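Local coordinates for polyphenol oxidase, chloroplastic (Malus domestica, PDB 6ELV), which catalyses the oxidation of mono- and o-diphenols to o-diquinones, and is represented here by its recombinantly expressed C-terminal domain, at residues Glu55-Val60 against Lys97-Thr102. Numbering follows the deposited sequence.
Sequences EFDRDV and KKKMNT
F56 and M100 form the hydrogen-bonded pair of two antiparallel strand ends whose axes come within 4.7 Å: M100 N donates to F56 O at 2.9 Å, and a longer bond returns from F56 N to M100 O. Past the strand, R58 N extends the pairing with a nearly straight bond (175°) to K98 O as the chain enters a type I turn from D57 to V60. On the face shared by F56 and M100, the two side chains run alongside each other. M100 CB makes an off-centre CH-pi contact with the ring, 4.1 Å from its centroid, and the sulfur lies obliquely beside it in a Met-aromatic contact. R58, extended from CG to NE, curls round to the outer edge of the partner strand; NE donates to K99 O at 2.9 Å from well above the carbonyl plane, while M100 SD lies over one guanidinium face. An alanine at R58 would probably leave K99 O without this donor and the methionine sulfur without its flat cover. The other face is polar: E55, beside N101, points its carboxylate at K99 in a salt bridge of doubtful length. Near the strand ends a water links D57 OD1 to K98 NZ. R58 NH1 also bonds H92, and S89 touches both F56 and M100, so strands 48-57 and 99-107, the latter outermost in its four-stranded antiparallel sheet, pack against edge strand 82-89 of the other sheet.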
loop_
_atom_site.group_PDB
_atom_site.type_symbol
_atom_site.label_atom_id
_atom_site.label_comp_id
_atom_site.label_asym_id
_atom_site.label_seq_id
_atom_site.Cartn_x
_atom_site.Cartn_y
_atom_site.Cartn_z
ATOM N N GLU A 55 10.241 -7.841 1.083
ATOM C CA GLU A 55 11.349 -8.759 1.292
ATOM C C GLU A 55 11.631 -8.936 2.775
ATOM O O GLU A 55 11.660 -7.963 3.534
ATOM C CB GLU A 55 12.595 -8.264 0.578
ATOM C CG GLU A 55 13.689 -9.271 0.547
ATOM C CD GLU A 55 14.854 -8.772 -0.249
ATOM O OE1 GLU A 55 14.650 -8.376 -1.416
ATOM O OE2 GLU A 55 15.968 -8.730 0.313
ATOM N N PHE A 56 11.868 -10.184 3.173
ATOM C CA PHE A 56 12.029 -10.530 4.580
ATOM C C PHE A 56 12.624 -11.930 4.661
ATOM O O PHE A 56 12.611 -12.688 3.687
ATOM C CB PHE A 56 10.684 -10.488 5.326
ATOM C CG PHE A 56 9.618 -11.319 4.670
ATOM C CD1 PHE A 56 8.850 -10.808 3.632
ATOM C CD2 PHE A 56 9.424 -12.641 5.049
ATOM C CE1 PHE A 56 7.908 -11.591 3.014
ATOM C CE2 PHE A 56 8.470 -13.425 4.431
ATOM C CZ PHE A 56 7.717 -12.896 3.410
ATOM N N ASP A 57 13.138 -12.266 5.837
ATOM C CA ASP A 57 13.629 -13.615 6.091
ATOM C C ASP A 57 12.439 -14.542 6.309
ATOM O O ASP A 57 11.549 -14.243 7.107
ATOM C CB ASP A 57 14.513 -13.648 7.338
ATOM C CG ASP A 57 15.911 -13.092 7.109
ATOM O OD1 ASP A 57 16.235 -12.618 6.007
ATOM O OD2 ASP A 57 16.695 -13.120 8.075
ATOM N N ARG A 58 12.457 -15.705 5.650
ATOM C CA ARG A 58 11.323 -16.620 5.725
ATOM C C ARG A 58 11.074 -17.150 7.130
ATOM O O ARG A 58 9.930 -17.485 7.453
ATOM C CB ARG A 58 11.516 -17.770 4.745
ATOM C CG ARG A 58 11.357 -17.342 3.304
ATOM C CD ARG A 58 11.760 -18.465 2.349
ATOM N NE ARG A 58 11.671 -18.043 0.952
ATOM C CZ ARG A 58 10.640 -18.277 0.147
ATOM N NH1 ARG A 58 9.600 -18.981 0.573
ATOM N NH2 ARG A 58 10.660 -17.830 -1.099
ATOM N N ASP A 59 12.105 -17.220 7.982
ATOM C CA ASP A 59 11.930 -17.706 9.349
ATOM C C ASP A 59 11.417 -16.641 10.314
ATOM O O ASP A 59 11.345 -16.904 11.519
ATOM C CB ASP A 59 13.201 -18.387 9.885
ATOM C CG ASP A 59 14.396 -17.450 9.993
ATOM O OD1 ASP A 59 14.241 -16.217 9.909
ATOM O OD2 ASP A 59 15.516 -17.968 10.166
ATOM N N VAL A 60 11.041 -15.469 9.809
ATOM C CA VAL A 60 10.484 -14.388 10.615
ATOM C C VAL A 60 9.019 -14.240 10.215
ATOM O O VAL A 60 8.720 -13.971 9.047
ATOM C CB VAL A 60 11.249 -13.075 10.380
ATOM C CG1 VAL A 60 10.553 -11.905 11.081
ATOM C CG2 VAL A 60 12.702 -13.203 10.833
ATOM N N LYS A 97 16.389 -20.891 -0.319
ATOM C CA LYS A 97 16.257 -19.455 -0.135
ATOM C C LYS A 97 16.122 -19.134 1.343
ATOM O O LYS A 97 15.288 -19.720 2.035
ATOM C CB LYS A 97 15.015 -18.919 -0.840
ATOM C CG LYS A 97 15.064 -18.946 -2.349
ATOM C CD LYS A 97 13.730 -18.514 -2.920
ATOM C CE LYS A 97 13.758 -18.442 -4.435
ATOM N NZ LYS A 97 12.404 -18.160 -4.966
ATOM N N LYS A 98 16.903 -18.158 1.803
ATOM C CA LYS A 98 16.703 -17.605 3.133
ATOM C C LYS A 98 15.542 -16.618 3.155
ATOM O O LYS A 98 14.834 -16.505 4.164
ATOM C CB LYS A 98 17.981 -16.887 3.567
ATOM C CG LYS A 98 17.921 -16.279 4.948
ATOM C CD LYS A 98 19.212 -15.568 5.314
ATOM C CE LYS A 98 19.263 -14.158 4.761
ATOM N NZ LYS A 98 20.415 -13.389 5.322
ATOM N N LYS A 99 15.353 -15.875 2.073
ATOM C CA LYS A 99 14.439 -14.746 2.050
ATOM C C LYS A 99 13.305 -15.024 1.071
ATOM O O LYS A 99 13.391 -15.899 0.198
ATOM C CB LYS A 99 15.179 -13.490 1.608
ATOM C CG LYS A 99 16.307 -13.109 2.556
ATOM C CD LYS A 99 16.677 -11.669 2.381
ATOM C CE LYS A 99 17.289 -11.519 1.006
ATOM N NZ LYS A 99 17.718 -10.142 0.663
ATOM N N MET A 100 12.238 -14.254 1.222
ATOM C CA MET A 100 11.177 -14.163 0.234
ATOM C C MET A 100 11.150 -12.747 -0.314
ATOM O O MET A 100 11.355 -11.779 0.426
ATOM C CB MET A 100 9.821 -14.502 0.862
ATOM C CG MET A 100 8.602 -14.448 -0.066
ATOM S SD MET A 100 7.519 -15.840 0.225
ATOM C CE MET A 100 7.688 -15.914 2.018
ATOM N N ASN A 101 10.902 -12.637 -1.614
ATOM C CA ASN A 101 10.699 -11.362 -2.282
ATOM C C ASN A 101 9.380 -11.491 -3.025
ATOM O O ASN A 101 9.262 -12.308 -3.948
ATOM C CB ASN A 101 11.845 -11.054 -3.241
ATOM C CG ASN A 101 11.773 -9.641 -3.780
ATOM O OD1 ASN A 101 10.725 -9.194 -4.228
ATOM N ND2 ASN A 101 12.883 -8.923 -3.712
ATOM N N THR A 102 8.388 -10.710 -2.613
ATOM C CA THR A 102 7.028 -10.934 -3.065
ATOM C C THR A 102 6.307 -9.599 -3.252
ATOM O O THR A 102 6.919 -8.530 -3.266
ATOM C CB THR A 102 6.346 -11.942 -2.134
ATOM O OG1 THR A 102 5.111 -12.356 -2.717
ATOM C CG2 THR A 102 6.112 -11.367 -0.735
HETATM O O HOH W 1 18.663 -10.976 5.969
HETATM O O HOH W 2 14.946 -17.370 6.804
#